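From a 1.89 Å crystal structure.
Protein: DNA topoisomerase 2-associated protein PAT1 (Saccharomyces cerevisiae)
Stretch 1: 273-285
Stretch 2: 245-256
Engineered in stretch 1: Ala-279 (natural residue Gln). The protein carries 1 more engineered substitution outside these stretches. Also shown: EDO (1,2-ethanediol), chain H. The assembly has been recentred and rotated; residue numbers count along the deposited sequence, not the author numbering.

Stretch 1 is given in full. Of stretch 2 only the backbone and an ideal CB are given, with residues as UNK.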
ATOM      1  N   ASP A 273      -1.373 -11.385  -7.195  1.00 51.30           N
ATOM      2  CA  ASP A 273      -0.229 -10.466  -7.177  1.00 50.48           C
ATOM      3  C   ASP A 273       0.066 -10.067  -5.722  1.00 50.95           C
ATOM      4  O   ASP A 273      -0.729  -9.356  -5.098  1.00 49.98           O
ATOM      5  CB  ASP A 273      -0.477  -9.229  -8.060  1.00 52.23           C
ATOM      6  CG  ASP A 273       0.757  -8.393  -8.384  1.00 66.12           C
ATOM      7  OD1 ASP A 273       1.777  -8.526  -7.669  1.00 66.60           O
ATOM      8  OD2 ASP A 273       0.691  -7.584  -9.334  1.00 73.82           O
ATOM      9  N   GLU A 274       1.195 -10.558  -5.185  1.00 46.03           N
ATOM     10  CA  GLU A 274       1.600 -10.261  -3.811  1.00 45.22           C
ATOM     11  C   GLU A 274       2.898  -9.440  -3.741  1.00 45.61           C
ATOM     12  O   GLU A 274       3.514  -9.349  -2.661  1.00 41.64           O
ATOM     13  CB  GLU A 274       1.660 -11.545  -2.959  1.00 46.63           C
ATOM     14  CG  GLU A 274       0.272 -12.123  -2.706  1.00 56.90           C
ATOM     15  CD  GLU A 274       0.094 -13.127  -1.583  1.00 71.91           C
ATOM     16  OE1 GLU A 274       1.049 -13.878  -1.287  1.00 62.01           O
ATOM     17  OE2 GLU A 274      -1.031 -13.202  -1.038  1.00 67.88           O
ATOM     18  N   ALA A 275       3.274  -8.788  -4.877  1.00 42.16           N
ATOM     19  CA  ALA A 275       4.462  -7.926  -4.998  1.00 42.17           C
ATOM     20  C   ALA A 275       4.478  -6.808  -3.956  1.00 44.42           C
ATOM     21  O   ALA A 275       5.529  -6.560  -3.363  1.00 42.81           O
ATOM     22  CB  ALA A 275       4.574  -7.343  -6.399  1.00 43.36           C
ATOM     23  N   TYR A 276       3.305  -6.182  -3.692  1.00 40.40           N
ATOM     24  CA  TYR A 276       3.142  -5.120  -2.687  1.00 40.22           C
ATOM     25  C   TYR A 276       3.446  -5.630  -1.245  1.00 41.40           C
ATOM     26  O   TYR A 276       3.824  -4.826  -0.395  1.00 39.51           O
ATOM     27  CB  TYR A 276       1.725  -4.503  -2.762  1.00 41.20           C
ATOM     28  CG  TYR A 276       0.629  -5.389  -2.211  1.00 43.17           C
ATOM     29  CD1 TYR A 276       0.150  -6.474  -2.940  1.00 45.44           C
ATOM     30  CD2 TYR A 276       0.063  -5.137  -0.962  1.00 43.76           C
ATOM     31  CE1 TYR A 276      -0.839  -7.311  -2.427  1.00 47.60           C
ATOM     32  CE2 TYR A 276      -0.933  -5.966  -0.440  1.00 44.51           C
ATOM     33  CZ  TYR A 276      -1.390  -7.044  -1.185  1.00 50.57           C
ATOM     34  OH  TYR A 276      -2.365  -7.876  -0.700  1.00 50.26           O
ATOM     35  N   ILE A 277       3.246  -6.942  -0.974  1.00 37.19           N
ATOM     36  CA  ILE A 277       3.529  -7.526   0.350  1.00 36.92           C
ATOM     37  C   ILE A 277       5.041  -7.614   0.537  1.00 40.20           C
ATOM     38  O   ILE A 277       5.551  -7.205   1.583  1.00 37.66           O
ATOM     39  CB  ILE A 277       2.826  -8.898   0.586  1.00 40.10           C
ATOM     40  CG1 ILE A 277       1.290  -8.775   0.469  1.00 40.14           C
ATOM     41  CG2 ILE A 277       3.238  -9.484   1.947  1.00 41.83           C
ATOM     42  CD1 ILE A 277       0.499 -10.099   0.436  1.00 40.83           C
ATOM     43  N   TRP A 278       5.749  -8.159  -0.484  1.00 39.32           N
ATOM     44  CA  TRP A 278       7.211  -8.288  -0.446  1.00 39.82           C
ATOM     45  C   TRP A 278       7.888  -6.920  -0.483  1.00 42.46           C
ATOM     46  O   TRP A 278       8.958  -6.785   0.097  1.00 42.08           O
ATOM     47  CB  TRP A 278       7.730  -9.236  -1.545  1.00 38.85           C
ATOM     48  CG  TRP A 278       7.199 -10.637  -1.413  1.00 39.63           C
ATOM     49  CD1 TRP A 278       6.206 -11.208  -2.159  1.00 42.22           C
ATOM     50  CD2 TRP A 278       7.543 -11.597  -0.396  1.00 39.41           C
ATOM     51  NE1 TRP A 278       5.932 -12.474  -1.692  1.00 42.01           N
ATOM     52  CE2 TRP A 278       6.724 -12.731  -0.598  1.00 43.71           C
ATOM     53  CE3 TRP A 278       8.466 -11.608   0.669  1.00 40.77           C
ATOM     54  CZ2 TRP A 278       6.823 -13.880   0.205  1.00 43.37           C
ATOM     55  CZ3 TRP A 278       8.541 -12.731   1.483  1.00 42.42           C
ATOM     56  CH2 TRP A 278       7.726 -13.851   1.251  1.00 42.96           C
ATOM     57  N   ALA A 279       7.250  -5.901  -1.121  1.00 39.65           N
ATOM     58  CA  ALA A 279       7.762  -4.519  -1.165  1.00 39.00           C
ATOM     59  C   ALA A 279       7.679  -3.907   0.240  1.00 40.28           C
ATOM     60  O   ALA A 279       8.636  -3.271   0.687  1.00 37.86           O
ATOM     61  CB  ALA A 279       6.988  -3.683  -2.173  1.00 39.20           C
ATOM     62  N   PHE A 280       6.570  -4.157   0.956  1.00 36.77           N
ATOM     63  CA  PHE A 280       6.419  -3.720   2.339  1.00 36.83           C
ATOM     64  C   PHE A 280       7.494  -4.370   3.231  1.00 39.09           C
ATOM     65  O   PHE A 280       8.140  -3.660   4.001  1.00 36.54           O
ATOM     66  CB  PHE A 280       5.012  -4.037   2.893  1.00 38.86           C
ATOM     67  CG  PHE A 280       4.923  -3.906   4.403  1.00 40.22           C
ATOM     68  CD1 PHE A 280       4.808  -2.653   5.006  1.00 42.72           C
ATOM     69  CD2 PHE A 280       4.982  -5.031   5.221  1.00 41.49           C
ATOM     70  CE1 PHE A 280       4.743  -2.529   6.400  1.00 43.65           C
ATOM     71  CE2 PHE A 280       4.944  -4.906   6.613  1.00 44.65           C
ATOM     72  CZ  PHE A 280       4.811  -3.654   7.198  1.00 43.35           C
ATOM     73  N   LEU A 281       7.677  -5.716   3.114  1.00 36.95           N
ATOM     74  CA  LEU A 281       8.644  -6.478   3.917  1.00 37.26           C
ATOM     75  C   LEU A 281      10.070  -6.019   3.656  1.00 40.97           C
ATOM     76  O   LEU A 281      10.862  -6.003   4.580  1.00 39.42           O
ATOM     77  CB  LEU A 281       8.510  -7.993   3.685  1.00 37.19           C
ATOM     78  CG  LEU A 281       7.276  -8.688   4.267  1.00 40.51           C
ATOM     79  CD1 LEU A 281       7.152 -10.109   3.733  1.00 40.18           C
ATOM     80  CD2 LEU A 281       7.312  -8.717   5.811  1.00 41.71           C
ATOM     81  N   ALA A 282      10.383  -5.633   2.392  1.00 38.43           N
ATOM     82  CA  ALA A 282      11.695  -5.137   1.983  1.00 38.00           C
ATOM     83  C   ALA A 282      11.953  -3.785   2.656  1.00 41.25           C
ATOM     84  O   ALA A 282      13.033  -3.592   3.216  1.00 40.13           O
ATOM     85  CB  ALA A 282      11.763  -5.001   0.466  1.00 39.10           C
ATOM     86  N   SER A 283      10.950  -2.880   2.674  1.00 38.03           N
ATOM     87  CA  SER A 283      11.122  -1.569   3.319  1.00 38.27           C
ATOM     88  C   SER A 283      11.213  -1.686   4.844  1.00 41.56           C
ATOM     89  O   SER A 283      12.020  -0.975   5.457  1.00 40.25           O
ATOM     90  CB  SER A 283      10.042  -0.582   2.890  1.00 42.02           C
ATOM     91  OG  SER A 283       8.787  -0.928   3.450  1.00 56.03           O
ATOM     92  N   LEU A 284      10.444  -2.623   5.449  1.00 38.35           N
ATOM     93  CA  LEU A 284      10.467  -2.875   6.901  1.00 37.97           C
ATOM     94  C   LEU A 284      11.848  -3.413   7.308  1.00 42.11           C
ATOM     95  O   LEU A 284      12.456  -2.868   8.234  1.00 42.13           O
ATOM     96  CB  LEU A 284       9.326  -3.845   7.307  1.00 37.94           C
ATOM     97  CG  LEU A 284       9.084  -4.098   8.818  1.00 42.15           C
ATOM     98  CD1 LEU A 284       8.523  -2.859   9.544  1.00 41.27           C
ATOM     99  CD2 LEU A 284       8.174  -5.299   9.018  1.00 41.44           C
ATOM    100  N   ALA A 285      12.379  -4.403   6.557  1.00 39.60           N
ATOM    101  CA  ALA A 285      13.695  -5.004   6.798  1.00 40.34           C
ATOM    102  C   ALA A 285      14.870  -4.017   6.635  1.00 45.76           C
ATOM    103  O   ALA A 285      15.789  -4.032   7.462  1.00 44.95           O
ATOM    104  CB  ALA A 285      13.891  -6.214   5.902  1.00 41.07           C
ATOM    105  N   UNK A 245       4.038  -2.484  17.295  1.00 44.62           N
ATOM    106  CA  UNK A 245       2.634  -2.689  16.932  1.00 44.84           C
ATOM    107  C   UNK A 245       2.400  -3.864  15.957  1.00 48.79           C
ATOM    108  O   UNK A 245       1.281  -4.364  15.894  1.00 48.95           O
ATOM    109  CB  UNK A 245       2.087  -1.403  16.310  1.00 44.84           C
ATOM    110  N   UNK A 246       3.456  -4.311  15.233  1.00 44.61           N
ATOM    111  CA  UNK A 246       3.412  -5.400  14.249  1.00 43.80           C
ATOM    112  C   UNK A 246       3.946  -6.734  14.730  1.00 46.57           C
ATOM    113  O   UNK A 246       3.566  -7.772  14.171  1.00 45.60           O
ATOM    114  CB  UNK A 246       4.201  -4.986  13.005  1.00 43.80           C
ATOM    115  N   UNK A 247       4.847  -6.721  15.737  1.00 42.49           N
ATOM    116  CA  UNK A 247       5.491  -7.922  16.259  1.00 42.01           C
ATOM    117  C   UNK A 247       4.483  -8.993  16.645  1.00 46.03           C
ATOM    118  O   UNK A 247       3.461  -8.672  17.254  1.00 46.22           O
ATOM    119  CB  UNK A 247       6.357  -7.569  17.470  1.00 42.01           C
ATOM    120  N   UNK A 248       4.758 -10.252  16.237  1.00 42.94           N
ATOM    121  CA  UNK A 248       3.916 -11.464  16.392  1.00 43.50           C
ATOM    122  C   UNK A 248       2.673 -11.488  15.443  1.00 46.77           C
ATOM    123  O   UNK A 248       1.938 -12.483  15.434  1.00 46.49           O
ATOM    124  CB  UNK A 248       3.442 -11.561  17.844  1.00 43.50           C
ATOM    125  N   UNK A 249       2.454 -10.410  14.640  1.00 42.65           N
ATOM    126  CA  UNK A 249       1.326 -10.275  13.709  1.00 42.25           C
ATOM    127  C   UNK A 249       1.757 -10.046  12.235  1.00 44.45           C
ATOM    128  O   UNK A 249       0.891  -9.830  11.388  1.00 42.52           O
ATOM    129  CB  UNK A 249       0.440  -9.114  14.164  1.00 42.25           C
ATOM    130  N   UNK A 250       3.084 -10.107  11.933  1.00 41.29           N
ATOM    131  CA  UNK A 250       3.662  -9.881  10.594  1.00 41.67           C
ATOM    132  C   UNK A 250       3.050 -10.820   9.513  1.00 46.03           C
ATOM    133  O   UNK A 250       2.776 -10.359   8.403  1.00 45.29           O
ATOM    134  CB  UNK A 250       5.177 -10.084  10.653  1.00 41.67           C
ATOM    135  N   UNK A 251       2.802 -12.100   9.847  1.00 43.30           N
ATOM    136  CA  UNK A 251       2.205 -13.081   8.929  1.00 43.84           C
ATOM    137  C   UNK A 251       0.782 -12.669   8.440  1.00 46.47           C
ATOM    138  O   UNK A 251       0.398 -13.017   7.317  1.00 44.09           O
ATOM    139  CB  UNK A 251       2.136 -14.442   9.624  1.00 43.84           C
ATOM    140  N   UNK A 252       0.047 -11.873   9.255  1.00 43.36           N
ATOM    141  CA  UNK A 252      -1.319 -11.417   8.936  1.00 42.71           C
ATOM    142  C   UNK A 252      -1.402 -10.476   7.712  1.00 45.67           C
ATOM    143  O   UNK A 252      -2.497 -10.196   7.224  1.00 45.57           O
ATOM    144  CB  UNK A 252      -1.905 -10.701  10.155  1.00 42.71           C
ATOM    145  N   UNK A 253      -0.254 -10.017   7.200  1.00 40.84           N
ATOM    146  CA  UNK A 253      -0.195  -9.189   5.996  1.00 39.58           C
ATOM    147  C   UNK A 253      -0.503 -10.044   4.735  1.00 42.74           C
ATOM    148  O   UNK A 253      -0.888  -9.487   3.709  1.00 42.36           O
ATOM    149  CB  UNK A 253       1.181  -8.531   5.877  1.00 39.58           C
ATOM    150  N   UNK A 254      -0.337 -11.391   4.826  1.00 38.71           N
ATOM    151  CA  UNK A 254      -0.624 -12.338   3.733  1.00 39.12           C
ATOM    152  C   UNK A 254      -2.094 -12.788   3.882  1.00 44.25           C
ATOM    153  O   UNK A 254      -2.419 -13.429   4.882  1.00 43.85           O
ATOM    154  CB  UNK A 254       0.329 -13.534   3.766  1.00 39.12           C
ATOM    155  N   UNK A 255      -3.004 -12.404   2.946  1.00 41.54           N
ATOM    156  CA  UNK A 255      -4.428 -12.773   3.100  1.00 42.43           C
ATOM    157  C   UNK A 255      -4.706 -14.274   2.989  1.00 45.98           C
ATOM    158  O   UNK A 255      -3.899 -14.984   2.372  1.00 44.39           O
ATOM    159  CB  UNK A 255      -5.259 -12.042   2.044  1.00 42.43           C
ATOM    160  N   UNK A 256      -5.834 -14.776   3.563  1.00 43.28           N
ATOM    161  CA  UNK A 256      -6.153 -16.206   3.422  1.00 44.01           C
ATOM    162  C   UNK A 256      -6.389 -16.591   1.968  1.00 48.08           C
ATOM    163  O   UNK A 256      -6.704 -15.743   1.125  1.00 46.30           O
ATOM    164  CB  UNK A 256      -7.388 -16.559   4.254  1.00 44.01           C
TER
HETATM  165  C1  EDO H 804      -0.284 -17.089   0.554  1.00 66.28           C
HETATM  166  O1  EDO H 804       0.949 -16.457   0.236  1.00 65.04           O
HETATM  167  C2  EDO H 804      -1.064 -16.207   1.556  1.00 67.62           C
HETATM  168  O2  EDO H 804      -1.533 -14.999   0.946  1.00 65.39           O

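Stretch 1 offers a helix face of Ile-277, Phe-280, Leu-281 and Leu-284, with the N-cap residue Glu-274 also pointing toward stretch 2; a largely apolar partner is expected.

Position 245 lies out of reach of this face, so many residues would do. It is Ser-245. At 246 CA-to-CB points toward the helix, but nothing of stretch 1 lies within 5.5 Å of the ideal CB; a long apolar side chain could span the gap to Phe-280 and Leu-284. Leu-246 does so: its CD1 lies 3.9 Å from CZ of Phe-280, at the ring edge, and 4.3 Å from CD1 of Leu-284.

Positions 247 to 249 are also out of reach. The backbone makes a type II turn from 246 to 249, and phi is positive (73°) at 248, where glycine or asparagine would be common choices. The residues are Glu-247, Ser-248 and Lys-249; Ser-248 adopts the positive phi that this turn position calls for, and its OG donates a hydrogen bond to Glu-247 O at 2.7 Å, while Lys-249 NZ donates one to Ser-245 O at 3.2 Å.

The chain then enters a 3-10 segment. At 250 CB points toward stretch 1 and its ideal position is 5.5 Å from CD2 of Leu-281, leaving room for valine, leucine, isoleucine or methionine. Ile-250 fills it, its CG2 3.8 Å from that Leu-281 CD2. Position 251 points away and 252 is out of reach, so neither is constrained by the helix; they are Gln-251 and Leu-252.

At 253 the ideal CB is 4.5 Å from CG2 of Ile-277 and 5.2 Å from CD2 of Phe-280. A medium aliphatic side chain suits this apolar niche, while a charge would find no partner among these groups. Ile-253, with chi1 p and chi2 t, brings CD1 to 3.5 Å from Ile-277 CG2 and 3.7 Å from both Phe-280 CD2 and Leu-281 CD2.

Position 254 points sideways, with Ile-277, Trp-278 and Leu-281 accessible to a long side chain; leucine, methionine or an aromatic could reach them. Phe-254, chi1 m, presents a ring face to Ile-277 CG2, which sits 3.6 Å from the ring centroid in a CH-pi contact. Its edge meets the face of Trp-278, the planes at 66°.

At 255, phi of -67° and psi of 157° admit proline, and Ile-277 and the Glu-274 carboxylate lie nearby; a basic residue is also conceivable. Pro-255 packs its CD 3.9 Å from Ile-277 CD1. Ethanediol O2 lies 2.8 Å from Pro-255 O and 2.7 Å from Glu-274 OE2, between the two stretches.

Position 256 points away, at the N-cap of a following helix, where serine, threonine, aspartate or asparagine are common and phi of -63° also admits proline; it is Pro-256.

Stretch 2, residues 245-256: SLESKIQLIFPP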
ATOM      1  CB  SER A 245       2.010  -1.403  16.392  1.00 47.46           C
ATOM      2  OG  SER A 245       2.620  -0.988  15.181  1.00 56.07           O
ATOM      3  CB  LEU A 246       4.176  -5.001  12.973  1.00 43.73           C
ATOM      4  CG  LEU A 246       3.578  -3.867  12.150  1.00 48.76           C
ATOM      5  CD1 LEU A 246       4.541  -3.429  11.054  1.00 48.49           C
ATOM      6  CD2 LEU A 246       2.232  -4.260  11.586  1.00 52.88           C
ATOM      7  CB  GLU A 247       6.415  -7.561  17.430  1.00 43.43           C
ATOM      8  CG  GLU A 247       7.471  -8.611  17.695  1.00 52.40           C
ATOM      9  CD  GLU A 247       8.449  -8.217  18.783  1.00 69.08           C
ATOM     10  OE1 GLU A 247       8.162  -7.247  19.524  1.00 59.07           O
ATOM     11  OE2 GLU A 247       9.488  -8.900  18.921  1.00 61.27           O
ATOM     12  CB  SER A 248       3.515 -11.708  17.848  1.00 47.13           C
ATOM     13  OG  SER A 248       2.362 -10.957  18.195  1.00 55.98           O
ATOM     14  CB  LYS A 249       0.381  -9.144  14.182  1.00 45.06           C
ATOM     15  CG  LYS A 249      -0.294  -9.419  15.532  1.00 56.56           C
ATOM     16  CD  LYS A 249      -0.818  -8.159  16.216  1.00 65.66           C
ATOM     17  CE  LYS A 249       0.231  -7.444  17.040  1.00 73.66           C
ATOM     18  NZ  LYS A 249      -0.340  -6.298  17.797  1.00 78.49           N
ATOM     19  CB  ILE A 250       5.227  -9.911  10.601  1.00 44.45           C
ATOM     20  CG1 ILE A 250       5.792  -8.758  11.477  1.00 45.32           C
ATOM     21  CG2 ILE A 250       5.812  -9.818   9.173  1.00 44.29           C
ATOM     22  CD1 ILE A 250       7.304  -8.935  11.963  1.00 46.92           C
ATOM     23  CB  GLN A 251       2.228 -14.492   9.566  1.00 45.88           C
ATOM     24  CG  GLN A 251       1.173 -15.501   9.072  1.00 68.20           C
ATOM     25  CD  GLN A 251       1.441 -16.037   7.684  1.00 87.79           C
ATOM     26  OE1 GLN A 251       2.489 -16.638   7.409  1.00 87.57           O
ATOM     27  NE2 GLN A 251       0.462 -15.898   6.797  1.00 71.65           N
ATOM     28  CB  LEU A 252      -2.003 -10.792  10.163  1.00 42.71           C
ATOM     29  CG  LEU A 252      -2.125 -11.666  11.427  1.00 48.17           C
ATOM     30  CD1 LEU A 252      -2.844 -10.901  12.531  1.00 48.50           C
ATOM     31  CD2 LEU A 252      -2.859 -12.994  11.142  1.00 50.78           C
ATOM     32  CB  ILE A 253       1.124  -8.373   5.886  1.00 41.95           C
ATOM     33  CG1 ILE A 253       2.328  -9.263   5.486  1.00 41.56           C
ATOM     34  CG2 ILE A 253       1.405  -7.552   7.167  1.00 43.23           C
ATOM     35  CD1 ILE A 253       3.647  -8.512   5.286  1.00 46.74           C
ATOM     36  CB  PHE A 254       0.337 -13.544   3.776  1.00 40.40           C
ATOM     37  CG  PHE A 254       1.777 -13.223   3.445  1.00 41.30           C
ATOM     38  CD1 PHE A 254       2.650 -12.767   4.428  1.00 43.54           C
ATOM     39  CD2 PHE A 254       2.262 -13.380   2.148  1.00 42.30           C
ATOM     40  CE1 PHE A 254       3.986 -12.465   4.119  1.00 43.84           C
ATOM     41  CE2 PHE A 254       3.598 -13.093   1.840  1.00 44.19           C
ATOM     42  CZ  PHE A 254       4.457 -12.650   2.833  1.00 42.07           C
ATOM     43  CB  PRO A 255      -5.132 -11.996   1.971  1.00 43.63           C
ATOM     44  CG  PRO A 255      -4.150 -10.967   1.524  1.00 47.55           C
ATOM     45  CD  PRO A 255      -2.802 -11.604   1.727  1.00 43.03           C
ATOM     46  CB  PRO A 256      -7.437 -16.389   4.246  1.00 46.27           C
ATOM     47  CG  PRO A 256      -7.608 -15.133   5.021  1.00 50.58           C
ATOM     48  CD  PRO A 256      -6.904 -14.061   4.283  1.00 45.22           C
TER
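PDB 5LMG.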